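Local coordinates for protein putative serine phosphatase (Pseudomonas aeruginosa, PDB 6K4E) that probably removes phosphate from phosphothreonine or phosphoserine in a partner protein, as a magnesium-dependent PP2C-type phosphatase domain of a pathway that controls biofilm formation, at residues D238-Q243 and R255-M260; F250-R255 and A281-E286; R262-Q267 and E274-T279; S193-D198 and V202-G207. One frame throughout, in Å; residues are numbered along the deposited sequence.

Contact 1: residues D238-Q243 and R255-M260. With MG (magnesium ion), chain H; MG (magnesium ion), chain F.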
# COMPACT_ATOMS: atom_id res chain seq x y z
N ASP B 238 0.81 18.63 -9.27
CA ASP B 238 0.93 19.20 -10.60
C ASP B 238 -0.30 19.01 -11.53
O ASP B 238 -0.40 19.69 -12.53
CB ASP B 238 2.22 18.67 -11.29
CG ASP B 238 2.26 17.18 -11.48
OD1 ASP B 238 1.22 16.51 -11.23
OD2 ASP B 238 3.33 16.66 -11.89
N GLY B 239 -1.15 18.03 -11.24
CA GLY B 239 -2.28 17.66 -12.10
C GLY B 239 -3.18 18.78 -12.59
O GLY B 239 -3.50 18.83 -13.78
N PHE B 240 -3.64 19.65 -11.69
CA PHE B 240 -4.52 20.78 -12.00
C PHE B 240 -3.75 21.78 -12.90
O PHE B 240 -4.32 22.31 -13.86
CB PHE B 240 -4.98 21.48 -10.69
CG PHE B 240 -6.12 22.48 -10.85
CD1 PHE B 240 -5.89 23.75 -11.35
CD2 PHE B 240 -7.42 22.14 -10.48
CE1 PHE B 240 -6.94 24.66 -11.50
CE2 PHE B 240 -8.47 23.05 -10.63
CZ PHE B 240 -8.23 24.30 -11.13
N LEU B 241 -2.46 22.05 -12.57
CA LEU B 241 -1.64 23.04 -13.30
C LEU B 241 -1.20 22.48 -14.63
O LEU B 241 -0.88 23.25 -15.53
CB LEU B 241 -0.40 23.50 -12.46
CG LEU B 241 -0.68 24.45 -11.28
CD1 LEU B 241 -1.13 23.68 -10.01
CD2 LEU B 241 0.55 25.22 -10.92
N ASP B 242 -1.21 21.17 -14.78
CA ASP B 242 -0.83 20.51 -16.03
C ASP B 242 -2.02 20.20 -16.90
O ASP B 242 -1.83 19.77 -18.03
CB ASP B 242 0.00 19.23 -15.75
CG ASP B 242 1.39 19.49 -15.17
OD1 ASP B 242 1.83 20.67 -15.15
OD2 ASP B 242 2.04 18.51 -14.77
N GLN B 243 -3.24 20.41 -16.40
CA GLN B 243 -4.44 20.13 -17.20
C GLN B 243 -4.44 20.89 -18.51
O GLN B 243 -4.47 22.13 -18.51
CB GLN B 243 -5.72 20.44 -16.44
CG GLN B 243 -7.01 20.03 -17.21
CD GLN B 243 -7.02 18.57 -17.64
OE1 GLN B 243 -6.90 17.65 -16.83
NE2 GLN B 243 -7.07 18.33 -18.94
N ARG B 255 0.82 30.72 -13.89
CA ARG B 255 0.29 32.08 -13.98
C ARG B 255 -1.26 32.10 -13.89
O ARG B 255 -1.78 32.87 -13.07
CB ARG B 255 0.82 32.86 -15.20
CG ARG B 255 2.34 33.07 -15.12
CD ARG B 255 3.02 33.34 -16.47
NE ARG B 255 4.45 33.03 -16.43
CZ ARG B 255 5.36 33.52 -17.27
NH1 ARG B 255 5.00 34.38 -18.22
NH2 ARG B 255 6.64 33.18 -17.15
N ARG B 256 -1.98 31.23 -14.65
CA ARG B 256 -3.45 31.17 -14.54
C ARG B 256 -3.85 30.69 -13.13
O ARG B 256 -4.84 31.17 -12.60
CB ARG B 256 -4.11 30.24 -15.57
CG ARG B 256 -4.09 30.74 -17.01
CD ARG B 256 -4.81 29.73 -17.92
NE ARG B 256 -4.77 30.13 -19.32
CZ ARG B 256 -3.91 29.66 -20.23
NH1 ARG B 256 -3.05 28.70 -19.91
NH2 ARG B 256 -3.93 30.13 -21.47
N PHE B 257 -3.02 29.82 -12.51
CA PHE B 257 -3.28 29.27 -11.17
C PHE B 257 -3.16 30.34 -10.09
O PHE B 257 -4.10 30.47 -9.28
CB PHE B 257 -2.39 28.06 -10.90
CG PHE B 257 -2.69 27.29 -9.64
CD1 PHE B 257 -3.82 26.48 -9.56
CD2 PHE B 257 -1.85 27.37 -8.54
CE1 PHE B 257 -4.11 25.78 -8.39
CE2 PHE B 257 -2.14 26.67 -7.37
CZ PHE B 257 -3.25 25.85 -7.31
N ALA B 258 -2.03 31.12 -10.06
CA ALA B 258 -1.81 32.21 -9.10
C ALA B 258 -2.92 33.28 -9.20
O ALA B 258 -3.39 33.76 -8.16
CB ALA B 258 -0.45 32.84 -9.32
N ASP B 259 -3.34 33.64 -10.43
CA ASP B 259 -4.42 34.59 -10.65
C ASP B 259 -5.74 34.09 -10.11
O ASP B 259 -6.44 34.85 -9.44
CB ASP B 259 -4.54 34.98 -12.13
CG ASP B 259 -3.42 35.86 -12.66
OD1 ASP B 259 -2.56 36.30 -11.85
OD2 ASP B 259 -3.39 36.08 -13.89
N MET B 260 -6.07 32.81 -10.39
CA MET B 260 -7.28 32.15 -9.90
C MET B 260 -7.33 32.21 -8.35
O MET B 260 -8.36 32.59 -7.78
CB MET B 260 -7.33 30.68 -10.36
CG MET B 260 -8.62 29.95 -9.98
SD MET B 260 -8.61 28.18 -10.42
CE MET B 260 -7.29 27.54 -9.26
MG MG H . 5.49 17.30 -11.83
MG MG F . 0.84 14.20 -11.07
O HOH W 1 2.69 13.84 -11.92
O HOH W 2 -1.01 14.63 -9.82
O HOH W 3 0.69 12.12 -11.34
O HOH W 4 5.43 16.02 -13.72
O HOH W 5 6.14 15.12 -11.28
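L241 covers one face of the F257 ring. Its CD1 sits 3.8 Å from the ring centroid and only 4° off the ring normal, a centred CH-pi contact. CG of L241 lies against CG of F257, and CD2 of L241 against CD2 of F257. The two side chains cross at about a right angle. F240 meets F257 obliquely. The rings stand at 60° with centroids 5.8 Å apart, and CD1 of F240 lies 3.9 Å from CD1 of F257. M260 reaches F240 from the opposite direction. The bend at chi3 (67°) turns CE to the ring, beside SD; CE lies 3.7 Å from CE1 of F240. This is an oblique Met-aromatic contact.

F252 packs edge-to-face with F240, and Y195 does so with F257. I295 of strand 293-300 touches both phenylalanines. The short helix 238-242 thus lies between an apolar core and the metals. At its start, D238 bridges two magnesium ions, with OD1 2.3 Å from one and OD2 2.2 Å from the other. Water 1, a ligand of the OD1-bound magnesium, donates to OD2 of D238 at 2.9 Å. D112 and D291 complete the site of the OD1-bound ion; D112 also belongs to a magnesium site with C113 and G115. A magnesium cluster held by acidic residues, D238 among them, is characteristic of PP2C-type phosphatase active sites.

Contact 2: residues F250-R255 and A281-E286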
# COMPACT_ATOMS: atom_id res chain seq x y z
N PHE B 250 -2.75 24.10 -24.19
CA PHE B 250 -1.68 24.34 -23.22
C PHE B 250 -2.18 23.92 -21.85
O PHE B 250 -3.40 23.98 -21.59
CB PHE B 250 -1.37 25.85 -23.12
CG PHE B 250 -0.71 26.52 -24.30
CD1 PHE B 250 0.14 25.80 -25.15
CD2 PHE B 250 -0.99 27.84 -24.61
CE1 PHE B 250 0.68 26.41 -26.29
CE2 PHE B 250 -0.42 28.45 -25.74
CZ PHE B 250 0.39 27.72 -26.59
N GLY B 251 -1.25 23.59 -20.96
CA GLY B 251 -1.60 23.26 -19.58
C GLY B 251 -2.07 24.52 -18.90
O GLY B 251 -1.65 25.62 -19.28
N PHE B 252 -2.99 24.41 -17.93
CA PHE B 252 -3.50 25.56 -17.19
C PHE B 252 -2.34 26.48 -16.79
O PHE B 252 -2.32 27.62 -17.22
CB PHE B 252 -4.29 25.05 -15.97
CG PHE B 252 -5.15 26.09 -15.30
CD1 PHE B 252 -6.38 26.46 -15.86
CD2 PHE B 252 -4.79 26.63 -14.08
CE1 PHE B 252 -7.20 27.39 -15.21
CE2 PHE B 252 -5.62 27.56 -13.43
CZ PHE B 252 -6.81 27.93 -14.00
N GLY B 253 -1.34 25.94 -16.08
CA GLY B 253 -0.11 26.64 -15.71
C GLY B 253 -0.16 27.43 -14.42
O GLY B 253 -1.23 27.68 -13.85
N SER B 254 1.06 27.82 -13.96
CA SER B 254 1.35 28.59 -12.73
C SER B 254 0.75 29.99 -12.74
O SER B 254 0.28 30.42 -11.69
CB SER B 254 2.85 28.71 -12.48
OG SER B 254 3.53 27.47 -12.34
N ARG B 255 0.82 30.72 -13.89
CA ARG B 255 0.29 32.08 -13.98
C ARG B 255 -1.26 32.10 -13.89
O ARG B 255 -1.78 32.87 -13.07
CB ARG B 255 0.82 32.86 -15.20
CG ARG B 255 2.34 33.07 -15.12
CD ARG B 255 3.02 33.34 -16.47
NE ARG B 255 4.45 33.03 -16.43
CZ ARG B 255 5.36 33.52 -17.27
NH1 ARG B 255 5.00 34.38 -18.22
NH2 ARG B 255 6.64 33.18 -17.15
N ALA B 281 -13.12 22.88 -15.46
CA ALA B 281 -14.09 22.25 -16.37
C ALA B 281 -14.25 23.10 -17.63
O ALA B 281 -14.21 22.57 -18.74
CB ALA B 281 -15.42 22.05 -15.67
N GLU B 282 -14.32 24.42 -17.45
CA GLU B 282 -14.45 25.39 -18.53
C GLU B 282 -13.22 25.41 -19.42
O GLU B 282 -13.37 25.32 -20.63
CB GLU B 282 -14.78 26.79 -17.98
CG GLU B 282 -14.79 27.90 -19.03
CD GLU B 282 -15.96 28.85 -19.09
OE1 GLU B 282 -15.83 29.87 -19.80
OE2 GLU B 282 -17.00 28.60 -18.44
N TYR B 283 -12.01 25.49 -18.80
CA TYR B 283 -10.71 25.52 -19.47
C TYR B 283 -10.49 24.26 -20.27
O TYR B 283 -10.20 24.33 -21.45
CB TYR B 283 -9.58 25.75 -18.45
CG TYR B 283 -8.23 25.95 -19.12
CD1 TYR B 283 -7.94 27.12 -19.82
CD2 TYR B 283 -7.26 24.94 -19.08
CE1 TYR B 283 -6.72 27.28 -20.47
CE2 TYR B 283 -6.04 25.10 -19.73
CZ TYR B 283 -5.77 26.27 -20.43
OH TYR B 283 -4.57 26.44 -21.07
N GLN B 284 -10.66 23.11 -19.63
CA GLN B 284 -10.49 21.77 -20.18
C GLN B 284 -11.36 21.47 -21.40
O GLN B 284 -10.84 21.00 -22.41
CB GLN B 284 -10.72 20.77 -19.07
CG GLN B 284 -10.38 19.34 -19.42
CD GLN B 284 -10.64 18.43 -18.26
OE1 GLN B 284 -10.64 18.85 -17.10
NE2 GLN B 284 -10.88 17.17 -18.55
N GLY B 285 -12.66 21.79 -21.33
CA GLY B 285 -13.58 21.54 -22.42
C GLY B 285 -13.65 20.07 -22.77
O GLY B 285 -13.91 19.24 -21.90
N GLU B 286 -13.34 19.74 -24.02
CA GLU B 286 -13.35 18.37 -24.52
C GLU B 286 -12.05 17.58 -24.24
O GLU B 286 -12.00 16.39 -24.54
CB GLU B 286 -13.67 18.36 -26.03
CG GLU B 286 -15.01 17.71 -26.33
CD GLU B 286 -16.21 18.60 -26.09
OE1 GLU B 286 -16.79 19.06 -27.10
OE2 GLU B 286 -16.60 18.81 -24.92
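The hydroxyl of Y283 donates to the backbone carbonyl of F250, with OH 2.8 Å from O. The bond ties the C-terminal end of helix 269-284 to strand 250-251, the second strand of a small two-stranded antiparallel sheet in this PP2C domain. The donor stands 58° out of the carbonyl plane, so the hydroxyl comes in over the peptide group. Nearby, NH1 of R256 is hydrogen-bonded to the backbone O of F252.

The rest of the Y283 ring lies against the chain that runs from the strand into helix 254-264. CE2 of Y283 is 3.6 Å from the backbone N of F252. The F252 ring turns its edge to the Y283 face in a T-shaped pair, with planes at 85° and centroids 5.3 Å apart. Y283 holds CG anti to its backbone N (chi1 -174°), and the ring extends from the helix to this chain, hydroxyl foremost. One aromatic side chain therefore serves two purposes: its hydroxyl meets the polar backbone, and its face meets an apolar ring.

F252 is buried. Its ring also packs edge-to-face with F240 and touches F257 and M260, so the contact runs on into the core. G253 follows at the N-cap position of helix 254-264, with a positive phi. The closest side-chain approach in the ring pair is from CD1 of F252, near the rim of the Y283 face, to CD2 of Y283 at 3.7 Å.

Contact 3: residues R262-Q267 and E274-T279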
# COMPACT_ATOMS: atom_id res chain seq x y z
N ARG B 262 -5.59 34.28 -6.20
CA ARG B 262 -5.73 35.67 -5.76
C ARG B 262 -7.17 36.13 -5.93
O ARG B 262 -7.73 36.75 -5.03
CB ARG B 262 -4.82 36.59 -6.60
CG ARG B 262 -4.88 38.07 -6.17
CD ARG B 262 -4.27 39.02 -7.20
NE ARG B 262 -5.00 38.97 -8.47
CZ ARG B 262 -4.53 38.47 -9.61
NH1 ARG B 262 -3.28 38.00 -9.68
NH2 ARG B 262 -5.29 38.46 -10.70
N ASP B 263 -7.77 35.81 -7.07
CA ASP B 263 -9.16 36.17 -7.35
C ASP B 263 -10.16 35.61 -6.35
O ASP B 263 -11.16 36.26 -6.08
CB ASP B 263 -9.55 35.76 -8.77
CG ASP B 263 -9.58 36.93 -9.71
OD1 ASP B 263 -8.48 37.37 -10.15
OD2 ASP B 263 -10.69 37.45 -9.96
N HIS B 264 -9.91 34.40 -5.81
CA HIS B 264 -10.89 33.75 -4.92
C HIS B 264 -10.50 33.69 -3.44
O HIS B 264 -11.39 33.46 -2.63
CB HIS B 264 -11.20 32.33 -5.46
CG HIS B 264 -11.87 32.36 -6.82
ND1 HIS B 264 -11.12 32.34 -8.00
CD2 HIS B 264 -13.18 32.51 -7.13
CE1 HIS B 264 -12.01 32.41 -8.99
NE2 HIS B 264 -13.26 32.51 -8.52
N ALA B 265 -9.22 33.95 -3.09
CA ALA B 265 -8.61 33.81 -1.76
C ALA B 265 -9.42 34.33 -0.57
O ALA B 265 -9.42 33.70 0.49
CB ALA B 265 -7.22 34.43 -1.72
N ARG B 266 -10.07 35.46 -0.72
CA ARG B 266 -10.86 36.06 0.36
C ARG B 266 -12.27 35.44 0.48
O ARG B 266 -12.93 35.67 1.47
CB ARG B 266 -10.92 37.59 0.21
CG ARG B 266 -10.49 38.32 1.48
CD ARG B 266 -10.36 39.84 1.34
NE ARG B 266 -9.17 40.24 0.59
CZ ARG B 266 -8.60 41.45 0.63
NH1 ARG B 266 -9.09 42.40 1.42
NH2 ARG B 266 -7.52 41.71 -0.10
N GLN B 267 -12.71 34.63 -0.50
CA GLN B 267 -14.05 34.02 -0.52
C GLN B 267 -14.20 32.80 0.41
O GLN B 267 -13.20 32.11 0.67
CB GLN B 267 -14.42 33.61 -1.97
CG GLN B 267 -14.50 34.78 -3.01
CD GLN B 267 -15.32 35.93 -2.52
OE1 GLN B 267 -16.55 35.89 -2.48
NE2 GLN B 267 -14.64 36.94 -2.06
N GLU B 274 -15.83 25.15 -5.45
CA GLU B 274 -16.75 25.13 -6.59
C GLU B 274 -16.23 25.94 -7.77
O GLU B 274 -16.26 25.44 -8.90
CB GLU B 274 -18.15 25.66 -6.19
CG GLU B 274 -19.26 25.38 -7.20
CD GLU B 274 -19.60 26.42 -8.27
OE1 GLU B 274 -19.03 27.53 -8.23
OE2 GLU B 274 -20.44 26.11 -9.14
N ALA B 275 -15.75 27.19 -7.52
CA ALA B 275 -15.21 28.04 -8.57
C ALA B 275 -14.00 27.42 -9.24
O ALA B 275 -13.91 27.54 -10.46
CB ALA B 275 -14.86 29.43 -8.05
N PHE B 276 -13.11 26.75 -8.47
CA PHE B 276 -11.91 26.13 -9.00
C PHE B 276 -12.27 24.96 -9.92
O PHE B 276 -11.73 24.87 -11.03
CB PHE B 276 -10.95 25.73 -7.88
CG PHE B 276 -10.30 26.84 -7.07
CD1 PHE B 276 -10.55 28.19 -7.36
CD2 PHE B 276 -9.36 26.54 -6.09
CE1 PHE B 276 -9.90 29.21 -6.64
CE2 PHE B 276 -8.73 27.56 -5.35
CZ PHE B 276 -9.01 28.88 -5.62
N VAL B 277 -13.24 24.10 -9.50
CA VAL B 277 -13.75 22.98 -10.31
C VAL B 277 -14.40 23.52 -11.61
O VAL B 277 -14.04 23.06 -12.70
CB VAL B 277 -14.72 22.06 -9.50
CG1 VAL B 277 -15.53 21.14 -10.40
CG2 VAL B 277 -13.95 21.25 -8.47
N ALA B 278 -15.30 24.51 -11.50
CA ALA B 278 -15.93 25.12 -12.67
C ALA B 278 -14.90 25.84 -13.61
O ALA B 278 -15.09 25.81 -14.82
CB ALA B 278 -17.02 26.09 -12.25
N THR B 279 -13.81 26.42 -13.06
CA THR B 279 -12.73 27.09 -13.83
C THR B 279 -11.95 26.07 -14.67
O THR B 279 -11.63 26.35 -15.82
CB THR B 279 -11.83 27.96 -12.91
OG1 THR B 279 -12.63 29.00 -12.34
CG2 THR B 279 -10.63 28.58 -13.63
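H264 turns the face of its imidazole to the edge of F276 and lies beside the methyl group of A275. The two rings form an offset edge-to-face pair, with planes at 86° and centroids 5.5 Å apart. CE1 of F276 does the touching. It lies 3.6 Å from CB of H264 and equally near ND1 of H264.

On the same face of the imidazole, the methyl of A275 lies over another part of the rim. CB of A275 is 3.5 Å from NE2 of H264 and almost as near CD2, in an oblique approach. H264 has CG beside its backbone N (chi1 -64°), and its ring reaches from the end of helix 254-264 toward helix 269-284. F276 also lies against M260 and L261, and its ring meets that of F83. The contact thus joins two consecutive helices that flank the sheet of this PP2C domain.

Two polar details accompany the packing. ND1 of H264 is hydrogen-bonded to the backbone O of M260, one turn back in its own helix. On the other helix, OG1 of T279 donates to the backbone O of A275 at 2.7 Å. The backbone N of T279 donates to the same oxygen at 2.8 Å. The two donors arrive from opposite faces of the carbonyl plane. Across the contact itself, the interactions are apolar and aromatic. The carbonyl acceptor at M260 implies that ND1 of H264 carries a proton, and the bond probably limits turning of the imidazole against F276.

Contact 4: residues S193-D198 and V202-G207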
# COMPACT_ATOMS: atom_id res chain seq x y z
N SER B 193 4.73 23.03 -4.11
CA SER B 193 4.77 24.38 -3.55
C SER B 193 3.61 24.64 -2.63
O SER B 193 2.54 24.04 -2.79
CB SER B 193 4.71 25.42 -4.67
OG SER B 193 5.72 25.22 -5.65
N LEU B 194 3.80 25.57 -1.71
CA LEU B 194 2.73 26.08 -0.88
C LEU B 194 2.40 27.47 -1.43
O LEU B 194 3.26 28.33 -1.50
CB LEU B 194 3.09 26.13 0.61
CG LEU B 194 2.03 26.79 1.53
CD1 LEU B 194 0.84 25.90 1.72
CD2 LEU B 194 2.62 27.10 2.83
N TYR B 195 1.15 27.67 -1.86
CA TYR B 195 0.68 28.94 -2.35
C TYR B 195 -0.11 29.57 -1.19
O TYR B 195 -0.75 28.86 -0.43
CB TYR B 195 -0.24 28.71 -3.54
CG TYR B 195 0.47 28.56 -4.86
CD1 TYR B 195 0.80 29.67 -5.63
CD2 TYR B 195 0.75 27.29 -5.39
CE1 TYR B 195 1.45 29.54 -6.85
CE2 TYR B 195 1.40 27.15 -6.62
CZ TYR B 195 1.74 28.28 -7.35
OH TYR B 195 2.32 28.19 -8.59
N ALA B 196 0.01 30.89 -1.00
CA ALA B 196 -0.69 31.64 0.05
C ALA B 196 -1.19 32.91 -0.56
O ALA B 196 -0.47 33.53 -1.35
CB ALA B 196 0.25 31.99 1.19
N SER B 197 -2.42 33.31 -0.22
CA SER B 197 -3.00 34.52 -0.75
C SER B 197 -3.99 35.18 0.22
O SER B 197 -4.73 34.50 0.93
CB SER B 197 -3.66 34.26 -2.10
OG SER B 197 -4.04 35.51 -2.65
N ASP B 198 -4.00 36.52 0.24
CA ASP B 198 -4.94 37.28 1.06
C ASP B 198 -5.99 37.97 0.16
O ASP B 198 -6.79 38.77 0.65
CB ASP B 198 -4.19 38.29 1.95
CG ASP B 198 -3.43 39.39 1.21
OD1 ASP B 198 -3.21 39.25 -0.02
OD2 ASP B 198 -3.03 40.38 1.86
N VAL B 202 -0.09 37.12 -3.81
CA VAL B 202 0.04 35.66 -3.98
C VAL B 202 1.52 35.36 -3.68
O VAL B 202 2.40 35.94 -4.31
CB VAL B 202 -0.39 35.08 -5.37
CG1 VAL B 202 -0.27 33.57 -5.42
CG2 VAL B 202 -1.81 35.48 -5.72
N GLN B 203 1.78 34.51 -2.69
CA GLN B 203 3.13 34.04 -2.33
C GLN B 203 3.21 32.59 -2.69
O GLN B 203 2.23 31.86 -2.54
CB GLN B 203 3.40 34.13 -0.82
CG GLN B 203 3.27 35.51 -0.21
CD GLN B 203 3.89 35.61 1.16
OE1 GLN B 203 4.36 36.67 1.56
NE2 GLN B 203 3.90 34.51 1.92
N GLU B 204 4.36 32.16 -3.17
CA GLU B 204 4.61 30.77 -3.48
C GLU B 204 5.88 30.38 -2.72
O GLU B 204 6.95 30.94 -2.96
CB GLU B 204 4.78 30.56 -5.00
CG GLU B 204 4.89 29.10 -5.40
CD GLU B 204 5.31 28.78 -6.83
OE1 GLU B 204 5.42 29.72 -7.66
OE2 GLU B 204 5.51 27.58 -7.12
N LEU B 205 5.74 29.46 -1.73
CA LEU B 205 6.86 28.92 -0.97
C LEU B 205 7.25 27.68 -1.79
O LEU B 205 6.58 26.66 -1.73
CB LEU B 205 6.43 28.53 0.46
CG LEU B 205 6.03 29.63 1.49
CD1 LEU B 205 5.99 29.08 2.90
CD2 LEU B 205 6.84 30.93 1.36
N LYS B 206 8.28 27.81 -2.65
CA LYS B 206 8.71 26.72 -3.53
C LYS B 206 9.32 25.55 -2.79
O LYS B 206 10.06 25.75 -1.82
CB LYS B 206 9.67 27.21 -4.63
CG LYS B 206 9.03 28.18 -5.62
CD LYS B 206 10.08 29.05 -6.31
CE LYS B 206 9.49 30.26 -7.00
NZ LYS B 206 9.16 31.35 -6.04
N GLY B 207 9.00 24.35 -3.23
CA GLY B 207 9.55 23.12 -2.70
C GLY B 207 10.85 22.80 -3.42
O GLY B 207 11.16 23.44 -4.43
O HOH W 6 3.46 25.90 -9.24
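Strands 194-197 and 202-205 form an antiparallel beta hairpin, with axes 4.6 Å apart and N-to-C directions at 160°. The hydrogen-bonded pairs are L194 with L205 and A196 with Q203, each joined by two backbone bonds. The shortest runs from N of L205 to O of L194 at 2.7 Å.

On the face that carries Y195 and E204, these two side chains lie side by side. CG of E204 sits 3.9 Å from the Y195 ring centroid, over the face, and the carboxylate is stacked on the ring with planes 13° apart. E204 has CG anti to its backbone N (chi1 -173°) and an extended chain, so it runs along the tyrosine to its hydroxyl. OG of S193 donates to the anti lone pair of OE2 of E204 at 2.8 Å. Water 6 lies at the ring edge, 2.6 Å from OH of Y195, and donates a weak bond to OE2 of E204. V202 meets the Y195 edge, with CG1 of V202 4.0 Å from CD1 of Y195. On the other face, CD2 of L194 packs against CD1 of L205 at 3.9 Å.

The hairpin ends a five-stranded antiparallel sheet, with 202-205 outermost and 194-197 bonded to strand 231-236. Y195 and V202 pack on helix 254-264. L194 and L205 face F187 of the second sheet, as expected inside the PP2C beta sandwich.

In the fold
Contact 4 comes first along the chain, in the hairpin at one end of a five-stranded sheet. The other three follow after strand 231-236 of that sheet. Contacts 1 and 2 interleave and share R255, with centres about 8 Å apart. Contact 3 is nested within the loop closed by contact 2, their centres about 14 Å apart. Contacts 1, 2 and 3 all use helix 254-264, and contacts 2 and 3 also share helix 269-284. Y195 of contact 4 touches F257 of contact 1, and M260 of contact 1 touches F276 of contact 3. The hairpin, both helices and the magnesium-binding helix 238-242 are thus joined through one continuous core.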